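Local coordinates for protein probable 3-hydroxyisobutyrate dehydrogenase (Pseudomonas aeruginosa, PDB 3OBB) that oxidises L-serine and methyl-L-serine with NAD(+) as a homotetramer, is possibly involved in serine catabolism, and acts only weakly on beta-hydroxyisobutyrate, at residues A[71-74]-A[75-79]; A[144-147]-A[148-152]; A[220-224]-A[225-229]; A[231-234]-A[235-239]. All coordinates share one frame; numbering follows the deposited sequence.

Contact 1 of 4, residues A[71-74]-A[75-79]; sequences QHVE and GLYLD
Val73 and Tyr77, one turn apart on helix 70-78 of the Rossmann-type NAD-binding domain, make up the inward side of a short amphipathic helix. Here the packing is close. The carbonyl O of Val73 accepts a hydrogen bond from the backbone N of Tyr77 at 3.2 Å and also lies at the edge of the tyrosine ring, near its plane, with Tyr77 CD1 3.3 Å from Val73 O. The ring thus begins directly against the turn before it, while Val73 CG1 only grazes the same CD1. Both side chains run on to strand 92-95, where each touches Glu95, and the phenol reaches past it to a hydrogen bond with Ser65 OG. Leu76, on a neighbouring flank, rests its CB on the carbonyl O of His72, which also accepts a hydrogen bond from Leu76 N at 3.0 Å; its side chain packs on Leu67, a residue inferred to bind NAD(+), and approaches Ile9, an established one.

The opposite character appears where Gln71, His72 and Asp79 lie exposed to solvent and make little side-chain contact across the turn. Between these extremes stand Glu74 and Leu78, facing helix 101-112. With chi1 at -158° the glutamate CG points away from the backbone N, and the chain continues extended, which carries its carboxylate to Ser103 OG and into a salt bridge with Lys106. Its aliphatic part is what Leu78 meets. Glu74 O accepts a hydrogen bond from Leu78 N at 2.9 Å, and the two side chains cross at an angle, Leu78 CD1 resting 3.6 Å from Glu74 CG.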
loop_
_atom_site.group_PDB
_atom_site.type_symbol
_atom_site.label_atom_id
_atom_site.label_comp_id
_atom_site.label_asym_id
_atom_site.label_seq_id
_atom_site.Cartn_x
_atom_site.Cartn_y
_atom_site.Cartn_z
ATOM N N GLN A 71 15.646 -1.387 23.087
ATOM C CA GLN A 71 17.088 -1.559 23.331
ATOM C C GLN A 71 17.590 -0.759 24.554
ATOM O O GLN A 71 18.788 -0.598 24.761
ATOM C CB GLN A 71 17.926 -1.338 22.048
ATOM C CG GLN A 71 17.344 -2.002 20.764
ATOM C CD GLN A 71 17.655 -3.516 20.605
ATOM O OE1 GLN A 71 16.742 -4.367 20.606
ATOM N NE2 GLN A 71 18.943 -3.843 20.438
ATOM N N HIS A 72 16.649 -0.275 25.360
ATOM C CA HIS A 72 16.915 0.090 26.751
ATOM C C HIS A 72 16.849 -1.175 27.601
ATOM O O HIS A 72 17.740 -1.449 28.390
ATOM C CB HIS A 72 15.852 1.060 27.272
ATOM C CG HIS A 72 16.358 2.434 27.597
ATOM N ND1 HIS A 72 17.700 2.739 27.718
ATOM C CD2 HIS A 72 15.687 3.579 27.884
ATOM C CE1 HIS A 72 17.834 4.016 28.036
ATOM N NE2 HIS A 72 16.627 4.546 28.156
ATOM N N VAL A 73 15.760 -1.920 27.429
ATOM C CA VAL A 73 15.432 -3.104 28.225
ATOM C C VAL A 73 16.524 -4.198 28.178
ATOM O O VAL A 73 16.893 -4.780 29.206
ATOM C CB VAL A 73 14.059 -3.674 27.762
ATOM C CG1 VAL A 73 13.917 -5.154 28.056
ATOM C CG2 VAL A 73 12.901 -2.891 28.397
ATOM N N GLU A 74 17.024 -4.456 26.973
ATOM C CA GLU A 74 17.919 -5.560 26.714
ATOM C C GLU A 74 19.289 -5.197 27.249
ATOM O O GLU A 74 19.886 -5.966 27.984
ATOM C CB GLU A 74 17.957 -5.821 25.216
ATOM C CG GLU A 74 18.395 -7.194 24.824
ATOM C CD GLU A 74 18.721 -7.239 23.371
ATOM O OE1 GLU A 74 17.799 -7.421 22.557
ATOM O OE2 GLU A 74 19.906 -7.058 23.038
ATOM N N GLY A 75 19.747 -3.992 26.918
ATOM C CA GLY A 75 20.962 -3.418 27.493
ATOM C C GLY A 75 20.985 -3.350 29.016
ATOM O O GLY A 75 22.050 -3.445 29.616
ATOM N N LEU A 76 19.816 -3.191 29.639
ATOM C CA LEU A 76 19.705 -3.188 31.097
ATOM C C LEU A 76 19.942 -4.571 31.688
ATOM O O LEU A 76 20.726 -4.714 32.622
ATOM C CB LEU A 76 18.335 -2.688 31.545
ATOM C CG LEU A 76 18.032 -2.670 33.044
ATOM C CD1 LEU A 76 18.687 -1.472 33.685
ATOM C CD2 LEU A 76 16.536 -2.643 33.290
ATOM N N TYR A 77 19.263 -5.578 31.143
ATOM C CA TYR A 77 19.297 -6.938 31.683
ATOM C C TYR A 77 20.525 -7.762 31.306
ATOM O O TYR A 77 20.874 -8.678 32.029
ATOM C CB TYR A 77 18.075 -7.729 31.214
ATOM C CG TYR A 77 16.837 -7.561 32.048
ATOM C CD1 TYR A 77 15.811 -6.724 31.623
ATOM C CD2 TYR A 77 16.670 -8.265 33.238
ATOM C CE1 TYR A 77 14.655 -6.574 32.369
ATOM C CE2 TYR A 77 15.522 -8.126 33.994
ATOM C CZ TYR A 77 14.507 -7.272 33.545
ATOM O OH TYR A 77 13.358 -7.099 34.276
ATOM N N LEU A 78 21.146 -7.442 30.171
ATOM C CA LEU A 78 22.086 -8.341 29.500
ATOM C C LEU A 78 23.565 -7.938 29.528
ATOM O O LEU A 78 24.450 -8.802 29.437
ATOM C CB LEU A 78 21.658 -8.552 28.040
ATOM C CG LEU A 78 20.473 -9.475 27.741
ATOM C CD1 LEU A 78 20.381 -9.781 26.254
ATOM C CD2 LEU A 78 20.616 -10.773 28.501
ATOM N N ASP A 79 23.830 -6.642 29.666
ATOM C CA ASP A 79 25.146 -6.072 29.342
ATOM C C ASP A 79 26.398 -6.598 30.055
ATOM O O ASP A 79 27.501 -6.159 29.709
ATOM C CB ASP A 79 25.108 -4.540 29.424
ATOM C CG ASP A 79 24.576 -3.895 28.146
ATOM O OD1 ASP A 79 24.013 -4.616 27.289
ATOM O OD2 ASP A 79 24.718 -2.657 28.008
#

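Contact 2 of 4, residues A[144-147]-A[148-152]; sequences EALE and KARPL
Lys148 and Glu144, one turn apart on helix 143-156, form an i to i+4 salt bridge in one of the two modelled positions of Glu144, so it may exist only part of the time. Lys148 and Glu147 have the most surface against the other half of the helix, though both remain exposed. In that conformer the ammonium NZ of Lys148 lies 2.9 Å from Glu144 OE1, approaching on the anti side and 20° out of the carboxylate plane. Lys148 CD also lies near that oxygen, and a bend at the last torsion places NZ. The backbone repeats the spacing, with Lys148 N donating to Glu144 O at 3.2 Å.

Glu147 is paired differently, with Arg150 only three residues on. Its CG sits beside the backbone N, anti to the carbonyl carbon (chi1 -73°), and a bend at the next bond lays the carboxylate alongside the arginine, both chains pointing the same way. Carboxylate and guanidinium are nearly coplanar. Arg150 NE donates almost straight to the syn lone pair of Glu147 OE2 at 3.3 Å, a rather long salt bridge. Arg150 N donates to Glu147 O at 3.3 Å from well above the carbonyl plane; the helix is kinked just after, where Pro151 has no N-H and Leu152 N bonds to Ala149 O.

These charged pairs belong to the outer side of the helix that links strands 135-140 and 159-164 in a beta-alpha-beta unit. The inner side is apolar: Ala145 and Ala149 lie on strand 117-124, Ala149 and Leu152 reach strand 92-95, and Leu146 meets His162 of strand 159-164.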
loop_
_atom_site.group_PDB
_atom_site.type_symbol
_atom_site.label_atom_id
_atom_site.label_comp_id
_atom_site.label_asym_id
_atom_site.label_seq_id
_atom_site.Cartn_x
_atom_site.Cartn_y
_atom_site.Cartn_z
ATOM N N GLU A 144 4.887 -23.356 34.576
ATOM C CA GLU A 144 5.383 -23.250 35.954
ATOM C C GLU A 144 5.454 -21.786 36.393
ATOM O O GLU A 144 4.816 -21.384 37.367
ATOM C CB GLU A 144 6.761 -23.946 36.076
ATOM C CG GLU A 144 7.651 -23.534 37.280
ATOM C CD GLU A 144 8.686 -22.432 36.956
ATOM O OE1 GLU A 144 9.011 -21.627 37.903
ATOM O OE2 GLU A 144 9.182 -22.367 35.766
ATOM N N ALA A 145 6.229 -20.995 35.651
ATOM C CA ALA A 145 6.505 -19.605 36.003
ATOM C C ALA A 145 5.248 -18.725 35.933
ATOM O O ALA A 145 5.069 -17.808 36.763
ATOM C CB ALA A 145 7.633 -19.054 35.132
ATOM N N LEU A 146 4.372 -19.034 34.968
ATOM C CA LEU A 146 3.056 -18.402 34.890
ATOM C C LEU A 146 2.219 -18.682 36.144
ATOM O O LEU A 146 1.528 -17.792 36.656
ATOM C CB LEU A 146 2.300 -18.838 33.632
ATOM C CG LEU A 146 0.878 -18.295 33.488
ATOM C CD1 LEU A 146 0.846 -16.769 33.580
ATOM C CD2 LEU A 146 0.236 -18.771 32.194
ATOM N N GLU A 147 2.287 -19.914 36.638
ATOM C CA GLU A 147 1.568 -20.228 37.869
ATOM C C GLU A 147 2.043 -19.408 39.060
ATOM O O GLU A 147 1.207 -18.862 39.770
ATOM C CB GLU A 147 1.480 -21.738 38.147
ATOM C CG GLU A 147 0.479 -22.460 37.203
ATOM C CD GLU A 147 -0.670 -21.546 36.706
ATOM O OE1 GLU A 147 -0.840 -21.401 35.472
ATOM O OE2 GLU A 147 -1.392 -20.954 37.543
ATOM N N LYS A 148 3.360 -19.271 39.237
ATOM C CA LYS A 148 3.915 -18.440 40.329
ATOM C C LYS A 148 3.488 -16.976 40.188
ATOM O O LYS A 148 3.081 -16.339 41.161
ATOM C CB LYS A 148 5.448 -18.522 40.383
ATOM C CG LYS A 148 6.006 -19.700 41.167
ATOM C CD LYS A 148 7.403 -20.088 40.666
ATOM C CE LYS A 148 8.058 -21.159 41.559
ATOM N NZ LYS A 148 8.911 -22.078 40.724
ATOM N N ALA A 149 3.565 -16.462 38.963
ATOM C CA ALA A 149 3.242 -15.065 38.697
ATOM C C ALA A 149 1.756 -14.733 38.771
ATOM O O ALA A 149 1.394 -13.559 38.837
ATOM C CB ALA A 149 3.798 -14.626 37.330
ATOM N N ARG A 150 0.897 -15.742 38.744
ATOM C CA ARG A 150 -0.519 -15.466 38.537
ATOM C C ARG A 150 -1.123 -14.399 39.479
ATOM O O ARG A 150 -1.668 -13.408 38.979
ATOM C CB ARG A 150 -1.364 -16.738 38.479
ATOM C CG ARG A 150 -2.798 -16.408 38.131
ATOM C CD ARG A 150 -3.673 -17.630 37.988
ATOM N NE ARG A 150 -3.313 -18.431 36.829
ATOM C CZ ARG A 150 -3.583 -18.125 35.558
ATOM N NH1 ARG A 150 -4.217 -16.997 35.224
ATOM N NH2 ARG A 150 -3.200 -18.963 34.612
ATOM N N PRO A 151 -1.002 -14.572 40.824
ATOM C CA PRO A 151 -1.586 -13.580 41.743
ATOM C C PRO A 151 -1.127 -12.140 41.485
ATOM O O PRO A 151 -1.851 -11.200 41.835
ATOM C CB PRO A 151 -1.099 -14.045 43.124
ATOM C CG PRO A 151 -0.826 -15.503 42.976
ATOM C CD PRO A 151 -0.341 -15.673 41.560
ATOM N N LEU A 152 0.058 -11.970 40.894
ATOM C CA LEU A 152 0.588 -10.638 40.561
ATOM C C LEU A 152 -0.086 -10.021 39.330
ATOM O O LEU A 152 -0.358 -8.816 39.299
ATOM C CB LEU A 152 2.101 -10.682 40.338
ATOM C CG LEU A 152 3.000 -10.952 41.539
ATOM C CD1 LEU A 152 4.401 -11.216 41.048
ATOM C CD2 LEU A 152 2.979 -9.776 42.472
#

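Contact 3 of 4, residues A[220-224]-A[225-229]; sequences VYNPW and PGVME
Asn222 and Val227 meet across a tight reversal of the chain, where an Asx turn in 220-224 leads into a type II beta turn, Trp224 to Val227. This irregular loop lies between helices 216-220 and 243-260 of the C-terminal domain.

Hydrogen bonds fix its course. Asn222 OD1 accepts a hydrogen bond from Trp224 N at 2.8 Å, in the carbonyl plane of the amide, which holds the side chain folded over its own backbone. Next, Val227 N donates to Trp224 O at 3.1 Å, spanning Pro225 and Gly226; the positive phi of 89° at the third position of the turn is one that glycine readily adopts. A water ties the two arms together, accepting from Met228 N and lying within donating distance of both Asn222 O and Trp224 O.

Van der Waals packing follows. The Val227 methyl CG1 crosses the Asn222 amide, 3.6 Å from Asn222 CG, while the other methyl, CG2, touches Trp224 CB. Both Asn222 and Val227 also pack on Ala205 of helix 201-209, and Trp224 reaches Met191 of helix 168-196.

Ring contact is of the CH-pi type. Pro225 CD stands over one face of the indole, 4.0 Å from the centroid of the five-membered ring of Trp224 and offset toward its rim.

Selenium closes the other end. Residue 228 is selenomethionine, and with its chain extended beyond CG its SE reaches the backbone at the start of the loop, 3.4 Å from Val220 C.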
loop_
_atom_site.group_PDB
_atom_site.type_symbol
_atom_site.label_atom_id
_atom_site.label_comp_id
_atom_site.label_asym_id
_atom_site.label_seq_id
_atom_site.Cartn_x
_atom_site.Cartn_y
_atom_site.Cartn_z
ATOM N N VAL A 220 -15.509 1.040 20.708
ATOM C CA VAL A 220 -14.965 1.590 21.936
ATOM C C VAL A 220 -14.057 2.786 21.680
ATOM O O VAL A 220 -13.642 3.462 22.610
ATOM C CB VAL A 220 -14.323 0.372 22.724
ATOM C CG1 VAL A 220 -12.858 0.534 23.114
ATOM C CG2 VAL A 220 -15.281 -0.180 23.856
ATOM N N TYR A 221 -13.768 3.095 20.416
ATOM C CA TYR A 221 -12.696 4.059 20.155
ATOM C C TYR A 221 -12.832 4.710 18.776
ATOM O O TYR A 221 -11.900 4.665 17.957
ATOM C CB TYR A 221 -11.378 3.303 20.212
ATOM C CG TYR A 221 -10.220 3.994 20.849
ATOM C CD1 TYR A 221 -9.752 3.561 22.096
ATOM C CD2 TYR A 221 -9.544 5.035 20.200
ATOM C CE1 TYR A 221 -8.681 4.146 22.695
ATOM C CE2 TYR A 221 -8.454 5.657 20.805
ATOM C CZ TYR A 221 -8.007 5.184 22.045
ATOM O OH TYR A 221 -6.906 5.743 22.663
ATOM N N ASN A 222 -13.990 5.311 18.524
ATOM C CA ASN A 222 -14.298 5.782 17.175
ATOM C C ASN A 222 -13.424 6.990 16.804
ATOM O O ASN A 222 -13.341 7.927 17.588
ATOM C CB ASN A 222 -15.801 6.081 17.053
ATOM C CG ASN A 222 -16.202 6.410 15.612
ATOM O OD1 ASN A 222 -15.754 7.446 15.054
ATOM N ND2 ASN A 222 -16.980 5.503 14.969
ATOM N N PRO A 223 -12.724 6.962 15.642
ATOM C CA PRO A 223 -11.829 8.089 15.300
ATOM C C PRO A 223 -12.459 9.402 14.825
ATOM O O PRO A 223 -11.734 10.389 14.663
ATOM C CB PRO A 223 -10.957 7.493 14.189
ATOM C CG PRO A 223 -11.866 6.537 13.516
ATOM C CD PRO A 223 -12.618 5.886 14.626
ATOM N N TRP A 224 -13.779 9.433 14.630
ATOM C CA TRP A 224 -14.497 10.632 14.118
ATOM C C TRP A 224 -14.997 11.525 15.247
ATOM O O TRP A 224 -15.759 11.054 16.094
ATOM C CB TRP A 224 -15.686 10.243 13.232
ATOM C CG TRP A 224 -16.151 11.416 12.393
ATOM C CD1 TRP A 224 -17.075 12.360 12.741
ATOM C CD2 TRP A 224 -15.688 11.776 11.092
ATOM N NE1 TRP A 224 -17.236 13.267 11.720
ATOM C CE2 TRP A 224 -16.372 12.946 10.710
ATOM C CE3 TRP A 224 -14.723 11.248 10.225
ATOM C CZ2 TRP A 224 -16.140 13.590 9.485
ATOM C CZ3 TRP A 224 -14.500 11.887 9.011
ATOM C CH2 TRP A 224 -15.200 13.049 8.662
ATOM N N PRO A 225 -14.541 12.799 15.290
ATOM C CA PRO A 225 -14.856 13.688 16.433
ATOM C C PRO A 225 -16.338 13.755 16.637
ATOM O O PRO A 225 -17.079 13.859 15.647
ATOM C CB PRO A 225 -14.337 15.073 15.975
ATOM C CG PRO A 225 -13.076 14.696 15.123
ATOM C CD PRO A 225 -13.645 13.471 14.318
ATOM N N GLY A 226 -16.769 13.670 17.899
ATOM C CA GLY A 226 -18.217 13.784 18.197
ATOM C C GLY A 226 -18.988 12.465 18.156
ATOM O O GLY A 226 -20.086 12.385 18.697
ATOM N N VAL A 227 -18.424 11.421 17.549
ATOM C CA VAL A 227 -19.152 10.153 17.525
ATOM C C VAL A 227 -19.250 9.532 18.921
ATOM O O VAL A 227 -20.364 9.283 19.413
ATOM C CB VAL A 227 -18.656 9.175 16.442
ATOM C CG1 VAL A 227 -19.350 7.800 16.586
ATOM C CG2 VAL A 227 -18.989 9.754 15.072
HETATM N N MSE A 228 -18.113 9.335 19.586
HETATM C CA MSE A 228 -18.135 8.948 21.004
HETATM C C MSE A 228 -17.571 10.089 21.799
HETATM O O MSE A 228 -16.407 10.461 21.628
HETATM C CB MSE A 228 -17.284 7.719 21.275
HETATM C CG MSE A 228 -17.861 6.464 20.723
HETATM SE SE MSE A 228 -16.585 5.009 20.999
HETATM C CE MSE A 228 -17.690 3.773 20.086
ATOM N N GLU A 229 -18.385 10.677 22.651
ATOM C CA GLU A 229 -17.937 11.858 23.349
ATOM C C GLU A 229 -16.752 11.604 24.306
ATOM O O GLU A 229 -15.969 12.536 24.541
ATOM C CB GLU A 229 -19.115 12.559 24.042
ATOM C CG GLU A 229 -19.840 13.601 23.175
ATOM C CD GLU A 229 -18.958 14.790 22.759
ATOM O OE1 GLU A 229 -19.072 15.233 21.596
ATOM O OE2 GLU A 229 -18.156 15.291 23.575
HETATM O O HOH W 1 -15.478 9.715 18.355
#

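Contact 4 of 4, residues A[231-234]-A[235-239]; sequences APAS and RDYSG
Pro232 O is gripped by two backbone donors, Tyr237 N at 2.7 Å and Arg235 N at 3.1 Å. They arrive from opposite faces of its plane, each well above it and neither on a lone pair, so the carbonyl at the start of the short 3-10 segment is held from both faces. Arg235 O is shared likewise, by Ser238 N and by Ser238 OG.

Two flat groups then fold back on the 3-10 segment. Arg235 starts with its CG wedged between backbone N and carbonyl carbon (chi1 54°) and then runs extended to NE, which brings it side by side with Pro232. The guanidinium lies flat over the proline, with Pro232 CA 3.6 Å above the centre of its plane and NH2 beside the ring at CG. A water in the plane at the edge links Arg235 NH1 to Ala231 O. On another side Tyr237 turns one ring face to Ala233: Ala233 CA is 3.9 Å from the ring centroid in a CH-pi contact, and Ala233 CB is 3.5 Å from Tyr237 CE2. The Tyr237 hydroxyl is bonded to Pro223 O and Gln298 NE2. A second water spans Ala233 O and Asp236 N.

Asp236 and Tyr237 both have left-handed backbone angles, and the two bonds to Pro232 O span this turn. The guanidinium rests by one face on the Pro232 backbone and ring while its edge meets water, and a bound acetate near Arg235, probably from the crystallisation liquor, is consistent with its positive charge remaining accessible to small anions.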
loop_
_atom_site.group_PDB
_atom_site.type_symbol
_atom_site.label_atom_id
_atom_site.label_comp_id
_atom_site.label_asym_id
_atom_site.label_seq_id
_atom_site.Cartn_x
_atom_site.Cartn_y
_atom_site.Cartn_z
ATOM N N ALA A 231 -14.180 9.502 23.708
ATOM C CA ALA A 231 -13.039 9.034 22.929
ATOM C C ALA A 231 -12.082 10.194 22.667
ATOM O O ALA A 231 -12.514 11.350 22.652
ATOM C CB ALA A 231 -13.523 8.412 21.595
ATOM N N PRO A 232 -10.786 9.901 22.455
ATOM C CA PRO A 232 -9.840 10.982 22.115
ATOM C C PRO A 232 -10.279 11.889 20.953
ATOM O O PRO A 232 -9.953 13.065 20.962
ATOM C CB PRO A 232 -8.559 10.232 21.752
ATOM C CG PRO A 232 -8.628 8.986 22.609
ATOM C CD PRO A 232 -10.097 8.593 22.566
ATOM N N ALA A 233 -11.016 11.360 19.981
ATOM C CA ALA A 233 -11.418 12.164 18.823
ATOM C C ALA A 233 -12.293 13.359 19.190
ATOM O O ALA A 233 -12.302 14.371 18.488
ATOM C CB ALA A 233 -12.092 11.297 17.768
ATOM N N SER A 234 -13.016 13.246 20.298
ATOM C CA SER A 234 -13.932 14.282 20.734
ATOM C C SER A 234 -13.260 15.336 21.601
ATOM O O SER A 234 -13.915 16.272 22.050
ATOM C CB SER A 234 -15.155 13.680 21.445
ATOM O OG SER A 234 -15.911 12.843 20.562
ATOM N N ARG A 235 -11.955 15.196 21.835
ATOM C CA ARG A 235 -11.197 16.200 22.590
ATOM C C ARG A 235 -9.872 16.436 21.871
ATOM O O ARG A 235 -8.787 16.496 22.493
ATOM C CB ARG A 235 -10.974 15.755 24.038
ATOM C CG ARG A 235 -10.321 14.381 24.155
ATOM C CD ARG A 235 -10.194 13.940 25.619
ATOM N NE ARG A 235 -9.292 12.792 25.739
ATOM C CZ ARG A 235 -9.665 11.521 25.753
ATOM N NH1 ARG A 235 -10.949 11.160 25.637
ATOM N NH2 ARG A 235 -8.737 10.596 25.881
ATOM N N ASP A 236 -9.966 16.535 20.547
ATOM C CA ASP A 236 -8.843 16.939 19.726
ATOM C C ASP A 236 -7.663 15.959 19.811
ATOM O O ASP A 236 -6.498 16.368 19.774
ATOM C CB ASP A 236 -8.379 18.331 20.160
ATOM C CG ASP A 236 -8.452 19.332 19.025
ATOM O OD1 ASP A 236 -7.948 19.001 17.900
ATOM O OD2 ASP A 236 -9.061 20.420 19.258
ATOM N N TYR A 237 -7.968 14.674 19.966
ATOM C CA TYR A 237 -6.938 13.651 20.011
ATOM C C TYR A 237 -5.890 13.892 21.102
ATOM O O TYR A 237 -4.766 13.472 20.939
ATOM C CB TYR A 237 -6.289 13.505 18.615
ATOM C CG TYR A 237 -7.344 13.230 17.561
ATOM C CD1 TYR A 237 -7.858 14.266 16.801
ATOM C CD2 TYR A 237 -7.881 11.947 17.391
ATOM C CE1 TYR A 237 -8.855 14.052 15.862
ATOM C CE2 TYR A 237 -8.875 11.708 16.426
ATOM C CZ TYR A 237 -9.348 12.780 15.662
ATOM O OH TYR A 237 -10.328 12.602 14.718
ATOM N N SER A 238 -6.261 14.517 22.228
ATOM C CA SER A 238 -5.340 14.601 23.377
ATOM C C SER A 238 -5.435 13.313 24.200
ATOM O O SER A 238 -6.513 12.699 24.266
ATOM C CB SER A 238 -5.706 15.785 24.278
ATOM O OG SER A 238 -7.051 15.635 24.741
ATOM N N GLY A 239 -4.333 12.914 24.815
ATOM C CA GLY A 239 -4.281 11.742 25.684
ATOM C C GLY A 239 -4.347 10.456 24.899
ATOM O O GLY A 239 -3.858 10.400 23.767
HETATM O O HOH W 2 -13.250 13.055 25.037
HETATM O O HOH W 3 -12.096 17.096 18.718
#

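Overall arrangement
Contacts 1 and 2 are stretches of single helices in the NAD-binding domain, centres about 24 Å apart and not touching; each turns a buried apolar side (Val73 and Tyr77; Ala145, Leu146 and Ala149) to the central sheet and another to solvent. Contact 1 directs its carboxylate to helix 101-112, whereas contact 2 spends its charges on pairs within its own helix. Contacts 3 and 4 lie across the chain's centre in one loop of the other domain. With no alpha-helix or strand, they rely on carbonyls, waters and CH-pi packing; Asn222, Pro223, Pro232, Ala233 and Tyr237 are buried, Arg235 and Ser238 exposed. They join directly: Ser234 OG lies 2.7 Å from Met228 O, and Pro225 CB packs on Ala233 O.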